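Local coordinates for protein pectate lyase (Paenibacillus sp. 0602, PDB 5GT5) that cleaves polygalacturonate and partly methylated pectin inside the chain by elimination, probably with the help of calcium, at residues G320-N332 with K342-D354. The protein carries 1 engineered substitution. Numbering follows the deposited sequence.
Sequences GITSNGAISTESN and KDVQYPVRNNQTD
A326 N donates to P347 O, R349 N to A326 O over 2.9 Å, and S328 N to R349 O, joining the parallel strands 324-329 and 346-349 in the tight, backbone part of the contact. The bond from G325 N to Y346 O is weak, and a water accepts from G325 N and donates to A326 O at this irregular spot. Just before it, S323 OG, turned opposite its own N (chi1 -165°) and thereby brought to the approach of the second strand, accepts a nearly straight bond of 2.8 Å from Q345 N, while V344 CG1 presses on N324 C at 3.4 Å. The face carrying N324, I327 and R349 is also closely packed: R349 CD lies against N324 OD1, and Q352 rests its CG on I327 CG2 at 3.6 Å. The arginine bends at chi3 (77°) so that NE meets a lone pair of Q352 OE1 at 2.8 Å, in the guanidinium plane. The contact opens to solvent at its margin, where Y346 is exposed and a water links Q352 NE2 to N324 ND2; N324 has its main polar partner in D275, outside these strands. A leucine in place of Q352 would probably leave R349 NE without this acceptor and the guanidinium freer to turn. I327 also lies about 5 Å, side chain to side chain, from R276, the likely catalytic arginine. Such in-register stacking of parallel strands from successive coils is characteristic of the right-handed parallel beta-helix of polysaccharide lyase family 1.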
ATOM      1  N   GLY A 320     -10.910   0.424  38.723  1.00  8.90           N
ATOM      2  CA  GLY A 320     -10.997   1.865  38.814  1.00 10.90           C
ATOM      3  C   GLY A 320     -11.139   2.520  37.453  1.00  9.86           C
ATOM      4  O   GLY A 320     -11.501   1.851  36.473  1.00 11.86           O
ATOM      5  N   ILE A 321     -10.869   3.816  37.404  1.00  9.44           N
ATOM      6  CA  ILE A 321     -11.064   4.624  36.199  1.00  8.33           C
ATOM      7  C   ILE A 321      -9.736   5.202  35.741  1.00  6.93           C
ATOM      8  O   ILE A 321      -9.176   6.076  36.389  1.00 10.91           O
ATOM      9  CB  ILE A 321     -12.060   5.747  36.478  1.00  7.87           C
ATOM     10  CG1 ILE A 321     -13.403   5.178  36.942  1.00 10.45           C
ATOM     11  CG2 ILE A 321     -12.252   6.654  35.262  1.00  8.55           C
ATOM     12  CD1 ILE A 321     -14.131   4.374  35.887  1.00 10.52           C
ATOM     13  N   THR A 322      -9.215   4.703  34.619  1.00  6.69           N
ATOM     14  CA  THR A 322      -8.073   5.347  33.973  1.00  7.30           C
ATOM     15  C   THR A 322      -8.645   6.531  33.231  1.00  6.48           C
ATOM     16  O   THR A 322      -9.798   6.486  32.777  1.00  7.42           O
ATOM     17  CB  THR A 322      -7.388   4.353  33.042  1.00  8.14           C
ATOM     18  OG1 THR A 322      -6.848   3.315  33.878  1.00 12.48           O
ATOM     19  CG2 THR A 322      -6.250   4.988  32.224  1.00  8.69           C
ATOM     20  N   SER A 323      -7.884   7.622  33.174  1.00  8.29           N
ATOM     21  CA  SER A 323      -8.384   8.879  32.599  1.00  6.78           C
ATOM     22  C   SER A 323      -7.354   9.488  31.681  1.00  7.62           C
ATOM     23  O   SER A 323      -6.787  10.547  31.963  1.00  7.00           O
ATOM     24  CB  SER A 323      -8.772   9.838  33.738  1.00  7.87           C
ATOM     25  OG  SER A 323      -9.557  10.920  33.271  1.00  9.78           O
ATOM     26  N   ASN A 324      -7.092   8.774  30.586  1.00  6.83           N
ATOM     27  CA  ASN A 324      -6.128   9.183  29.591  1.00  6.00           C
ATOM     28  C   ASN A 324      -6.807   9.567  28.298  1.00  6.10           C
ATOM     29  O   ASN A 324      -7.948   9.196  28.058  1.00  8.81           O
ATOM     30  CB  ASN A 324      -5.136   8.061  29.284  1.00  7.55           C
ATOM     31  CG  ASN A 324      -4.198   7.744  30.446  1.00  9.86           C
ATOM     32  OD1 ASN A 324      -4.052   8.524  31.406  1.00  9.29           O
ATOM     33  ND2 ASN A 324      -3.549   6.567  30.355  1.00  8.71           N
ATOM     34  N   GLY A 325      -6.102  10.287  27.455  1.00  6.42           N
ATOM     35  CA  GLY A 325      -6.595  10.668  26.140  1.00  4.62           C
ATOM     36  C   GLY A 325      -5.731  10.086  25.031  1.00  6.11           C
ATOM     37  O   GLY A 325      -5.787   8.876  24.754  1.00  8.81           O
ATOM     38  N   ALA A 326      -4.932  10.935  24.389  1.00  5.60           N
ATOM     39  CA  ALA A 326      -4.015  10.518  23.322  1.00  5.23           C
ATOM     40  C   ALA A 326      -2.631  10.273  23.915  1.00  6.42           C
ATOM     41  O   ALA A 326      -2.175  11.015  24.815  1.00  6.42           O
ATOM     42  CB  ALA A 326      -3.942  11.627  22.242  1.00  6.60           C
ATOM     43  N   ILE A 327      -1.960   9.226  23.440  1.00  6.56           N
ATOM     44  CA  ILE A 327      -0.673   8.807  23.998  1.00  7.02           C
ATOM     45  C   ILE A 327       0.286   8.509  22.850  1.00  6.05           C
ATOM     46  O   ILE A 327      -0.001   7.656  22.001  1.00  6.79           O
ATOM     47  CB  ILE A 327      -0.835   7.522  24.848  1.00  6.43           C
ATOM     48  CG1 ILE A 327      -1.884   7.727  25.943  1.00  7.43           C
ATOM     49  CG2 ILE A 327       0.499   7.190  25.533  1.00  7.46           C
ATOM     50  CD1 ILE A 327      -3.210   7.056  25.670  1.00 15.61           C
ATOM     51  N   SER A 328       1.423   9.198  22.818  1.00  5.80           N
ATOM     52  CA  SER A 328       2.467   8.937  21.839  1.00  5.57           C
ATOM     53  C   SER A 328       3.682   8.389  22.565  1.00  7.64           C
ATOM     54  O   SER A 328       4.137   8.992  23.545  1.00  7.46           O
ATOM     55  CB  SER A 328       2.883  10.231  21.138  1.00  6.90           C
ATOM     56  OG  SER A 328       3.799   9.913  20.086  1.00  7.16           O
ATOM     57  N   THR A 329       4.194   7.247  22.087  1.00  6.10           N
ATOM     58  CA  THR A 329       5.347   6.613  22.730  1.00  5.69           C
ATOM     59  C   THR A 329       6.374   6.195  21.698  1.00  7.34           C
ATOM     60  O   THR A 329       6.077   6.054  20.504  1.00  7.59           O
ATOM     61  CB  THR A 329       4.962   5.359  23.575  1.00  5.69           C
ATOM     62  OG1 THR A 329       4.596   4.269  22.700  1.00  6.62           O
ATOM     63  CG2 THR A 329       3.822   5.647  24.569  1.00  7.38           C
ATOM     64  N   GLU A 330       7.591   5.962  22.197  1.00  7.24           N
ATOM     65  CA  GLU A 330       8.618   5.284  21.413  1.00  7.72           C
ATOM     66  C   GLU A 330       8.848   5.959  20.069  1.00  7.52           C
ATOM     67  O   GLU A 330       8.845   5.332  19.010  1.00  7.84           O
ATOM     68  CB  GLU A 330       8.310   3.775  21.235  1.00  7.73           C
ATOM     69  CG  GLU A 330       8.148   3.053  22.583  1.00  8.98           C
ATOM     70  CD  GLU A 330       7.727   1.601  22.481  1.00  7.58           C
ATOM     71  OE1 GLU A 330       7.837   1.022  21.391  1.00  8.49           O
ATOM     72  OE2 GLU A 330       7.247   1.055  23.499  1.00  9.81           O
ATOM     73  N   SER A 331       9.045   7.264  20.132  1.00  8.83           N
ATOM     74  CA  SER A 331       9.389   8.077  18.964  1.00  9.46           C
ATOM     75  C   SER A 331       8.284   8.209  17.928  1.00  8.58           C
ATOM     76  O   SER A 331       8.510   8.704  16.822  1.00  8.04           O
ATOM     77  CB  SER A 331      10.676   7.575  18.285  1.00  9.65           C
ATOM     78  OG  SER A 331      11.743   7.603  19.220  1.00 10.76           O
ATOM     79  N   ASN A 332       7.077   7.805  18.300  1.00  6.80           N
ATOM     80  CA  ASN A 332       5.930   8.054  17.451  1.00  7.60           C
ATOM     81  C   ASN A 332       5.579   9.544  17.341  1.00  8.06           C
ATOM     82  O   ASN A 332       6.089  10.365  18.118  1.00  6.53           O
ATOM     83  CB  ASN A 332       4.773   7.360  18.118  1.00 31.40           C
ATOM     84  N   LYS A 342     -13.400  16.271  27.198  1.00  7.78           N
ATOM     85  CA  LYS A 342     -14.134  16.551  28.415  1.00  7.69           C
ATOM     86  C   LYS A 342     -13.907  15.489  29.463  1.00  6.64           C
ATOM     87  O   LYS A 342     -14.143  14.291  29.211  1.00  7.35           O
ATOM     88  CB  LYS A 342     -15.634  16.688  28.115  1.00 10.84           C
ATOM     89  CG  LYS A 342     -16.440  17.109  29.348  1.00 13.77           C
ATOM     90  CD  LYS A 342     -17.882  17.391  29.004  1.00 15.79           C
ATOM     91  CE  LYS A 342     -18.589  17.947  30.229  1.00 17.22           C
ATOM     92  NZ  LYS A 342     -18.719  16.919  31.280  1.00 19.41           N
ATOM     93  N   ASP A 343     -13.465  15.946  30.637  1.00  6.51           N
ATOM     94  CA  ASP A 343     -13.351  15.120  31.830  1.00  8.85           C
ATOM     95  C   ASP A 343     -12.354  13.977  31.675  1.00 10.22           C
ATOM     96  O   ASP A 343     -12.490  12.916  32.275  1.00  8.97           O
ATOM     97  CB  ASP A 343     -14.730  14.663  32.302  1.00  8.87           C
ATOM     98  CG  ASP A 343     -15.481  15.775  33.029  1.00 11.80           C
ATOM     99  OD1 ASP A 343     -14.821  16.763  33.422  1.00 11.99           O
ATOM    100  OD2 ASP A 343     -16.716  15.652  33.233  1.00 14.87           O
ATOM    101  N   VAL A 344     -11.314  14.252  30.903  1.00  7.87           N
ATOM    102  CA  VAL A 344     -10.144  13.384  30.797  1.00  8.44           C
ATOM    103  C   VAL A 344      -9.012  14.066  31.554  1.00  8.00           C
ATOM    104  O   VAL A 344      -8.607  15.178  31.200  1.00  8.71           O
ATOM    105  CB  VAL A 344      -9.742  13.166  29.320  1.00  7.46           C
ATOM    106  CG1 VAL A 344      -8.437  12.378  29.243  1.00  7.41           C
ATOM    107  CG2 VAL A 344     -10.874  12.431  28.550  1.00  7.77           C
ATOM    108  N   GLN A 345      -8.519  13.425  32.605  1.00  6.59           N
ATOM    109  CA  GLN A 345      -7.540  14.075  33.484  1.00  8.24           C
ATOM    110  C   GLN A 345      -6.161  14.243  32.833  1.00  9.72           C
ATOM    111  O   GLN A 345      -5.463  15.243  33.073  1.00  9.83           O
ATOM    112  CB  GLN A 345      -7.423  13.300  34.792  1.00  9.63           C
ATOM    113  CG  GLN A 345      -6.505  14.040  35.822  1.00 13.27           C
ATOM    114  CD  GLN A 345      -6.625  13.487  37.225  1.00 28.96           C
ATOM    115  OE1 GLN A 345      -7.530  12.713  37.531  1.00 19.07           O
ATOM    116  NE2 GLN A 345      -5.718  13.905  38.097  1.00 25.53           N
ATOM    117  N   TYR A 346      -5.751  13.258  32.033  1.00  6.85           N
ATOM    118  CA  TYR A 346      -4.420  13.257  31.427  1.00  7.58           C
ATOM    119  C   TYR A 346      -4.593  13.124  29.930  1.00  7.21           C
ATOM    120  O   TYR A 346      -4.344  12.068  29.352  1.00  8.82           O
ATOM    121  CB  TYR A 346      -3.555  12.107  31.969  1.00  8.80           C
ATOM    122  CG  TYR A 346      -3.388  12.143  33.475  1.00 10.15           C
ATOM    123  CD1 TYR A 346      -2.509  13.039  34.059  1.00 10.96           C
ATOM    124  CD2 TYR A 346      -4.109  11.287  34.300  1.00 14.13           C
ATOM    125  CE1 TYR A 346      -2.360  13.086  35.450  1.00 16.20           C
ATOM    126  CE2 TYR A 346      -3.961  11.319  35.683  1.00 16.41           C
ATOM    127  CZ  TYR A 346      -3.082  12.215  36.241  1.00 20.65           C
ATOM    128  OH  TYR A 346      -2.936  12.235  37.614  1.00 21.82           O
ATOM    129  N   PRO A 347      -5.028  14.195  29.266  1.00  6.08           N
ATOM    130  CA  PRO A 347      -5.395  14.078  27.847  1.00  9.01           C
ATOM    131  C   PRO A 347      -4.243  13.858  26.874  1.00  6.12           C
ATOM    132  O   PRO A 347      -4.502  13.433  25.744  1.00  6.35           O
ATOM    133  CB  PRO A 347      -6.062  15.430  27.551  1.00  8.68           C
ATOM    134  CG  PRO A 347      -5.448  16.384  28.594  1.00  7.78           C
ATOM    135  CD  PRO A 347      -5.297  15.536  29.830  1.00  7.53           C
ATOM    136  N   VAL A 348      -3.024  14.178  27.285  1.00  5.93           N
ATOM    137  CA  VAL A 348      -1.893  14.216  26.370  1.00  6.80           C
ATOM    138  C   VAL A 348      -0.707  13.576  27.078  1.00  8.56           C
ATOM    139  O   VAL A 348      -0.119  14.176  27.987  1.00  8.39           O
ATOM    140  CB  VAL A 348      -1.540  15.689  25.966  1.00  8.08           C
ATOM    141  CG1 VAL A 348      -0.421  15.690  24.904  1.00  8.20           C
ATOM    142  CG2 VAL A 348      -2.755  16.429  25.408  1.00  9.28           C
ATOM    143  N   ARG A 349      -0.330  12.370  26.669  1.00  7.26           N
ATOM    144  CA  ARG A 349       0.767  11.652  27.328  1.00  7.91           C
ATOM    145  C   ARG A 349       1.830  11.282  26.325  1.00  5.96           C
ATOM    146  O   ARG A 349       1.540  10.993  25.153  1.00  6.89           O
ATOM    147  CB  ARG A 349       0.256  10.394  28.042  1.00  7.41           C
ATOM    148  CG  ARG A 349      -0.657  10.704  29.207  1.00  9.81           C
ATOM    149  CD  ARG A 349      -1.102   9.435  29.906  1.00 14.73           C
ATOM    150  NE  ARG A 349      -0.037   8.924  30.735  1.00 18.44           N
ATOM    151  CZ  ARG A 349       0.200   9.336  31.983  1.00 27.18           C
ATOM    152  NH1 ARG A 349      -0.589  10.237  32.558  1.00 27.91           N
ATOM    153  NH2 ARG A 349       1.219   8.833  32.663  1.00 24.90           N
ATOM    154  N   ASN A 350       3.069  11.268  26.800  1.00  6.61           N
ATOM    155  CA  ASN A 350       4.223  11.063  25.937  1.00  7.37           C
ATOM    156  C   ASN A 350       5.168   9.937  26.346  1.00  4.91           C
ATOM    157  O   ASN A 350       6.182   9.754  25.703  1.00  7.44           O
ATOM    158  CB  ASN A 350       4.993  12.390  25.721  1.00  8.14           C
ATOM    159  CG  ASN A 350       5.749  12.853  26.969  1.00  8.17           C
ATOM    160  OD1 ASN A 350       5.609  12.281  28.056  1.00  7.46           O
ATOM    161  ND2 ASN A 350       6.551  13.894  26.808  1.00  9.12           N
ATOM    162  N   ASN A 351       4.854   9.194  27.403  1.00  6.90           N
ATOM    163  CA  ASN A 351       5.745   8.119  27.832  1.00  9.15           C
ATOM    164  C   ASN A 351       5.061   7.313  28.909  1.00 10.25           C
ATOM    165  O   ASN A 351       4.755   7.843  29.972  1.00 11.99           O
ATOM    166  CB  ASN A 351       7.071   8.709  28.374  1.00  8.52           C
ATOM    167  CG  ASN A 351       8.110   7.636  28.675  1.00  8.40           C
ATOM    168  OD1 ASN A 351       7.778   6.590  29.241  1.00 10.47           O
ATOM    169  ND2 ASN A 351       9.347   7.874  28.285  1.00 10.15           N
ATOM    170  N   GLN A 352       4.799   6.044  28.613  1.00  9.46           N
ATOM    171  CA  GLN A 352       4.115   5.150  29.527  1.00 11.22           C
ATOM    172  C   GLN A 352       5.040   4.149  30.215  1.00 11.93           C
ATOM    173  O   GLN A 352       4.696   3.626  31.261  1.00 15.90           O
ATOM    174  CB  GLN A 352       3.107   4.308  28.750  1.00 12.29           C
ATOM    175  CG  GLN A 352       2.025   5.111  28.047  1.00 14.06           C
ATOM    176  CD  GLN A 352       1.154   5.832  29.019  1.00 17.87           C
ATOM    177  OE1 GLN A 352       1.454   6.966  29.387  1.00 16.36           O
ATOM    178  NE2 GLN A 352       0.054   5.192  29.448  1.00 16.72           N
ATOM    179  N   THR A 353       6.208   3.894  29.646  1.00 11.91           N
ATOM    180  CA  THR A 353       7.004   2.751  30.091  1.00 11.19           C
ATOM    181  C   THR A 353       8.094   3.159  31.091  1.00 14.71           C
ATOM    182  O   THR A 353       8.345   2.450  32.057  1.00 14.01           O
ATOM    183  CB  THR A 353       7.605   1.998  28.875  1.00 15.17           C
ATOM    184  OG1 THR A 353       6.540   1.482  28.060  1.00 13.02           O
ATOM    185  CG2 THR A 353       8.480   0.824  29.328  1.00 14.06           C
ATOM    186  N   ASP A 354       8.724   4.298  30.871  1.00 13.04           N
ATOM    187  CA  ASP A 354       9.765   4.775  31.780  1.00 14.36           C
ATOM    188  C   ASP A 354      10.087   6.217  31.431  1.00 12.09           C
ATOM    189  O   ASP A 354      10.858   6.455  30.506  1.00 11.54           O
ATOM    190  CB  ASP A 354      11.041   3.943  31.629  1.00 16.36           C
ATOM    191  CG  ASP A 354      12.170   4.434  32.557  1.00 17.78           C
ATOM    192  OD1 ASP A 354      11.969   5.445  33.277  1.00 17.75           O
ATOM    193  OD2 ASP A 354      13.250   3.802  32.556  1.00 22.14           O
TER
HETATM  194  O   HOH W   1     -12.198  10.372  33.372  1.00  8.43           O
HETATM  195  O   HOH W   2      -1.409   5.626  32.160  1.00 19.77           O
HETATM  196  O   HOH W   3      -3.349  10.598  27.537  1.00 17.24           O
HETATM  197  O   HOH W   4       5.888   2.281  25.510  1.00  9.31           O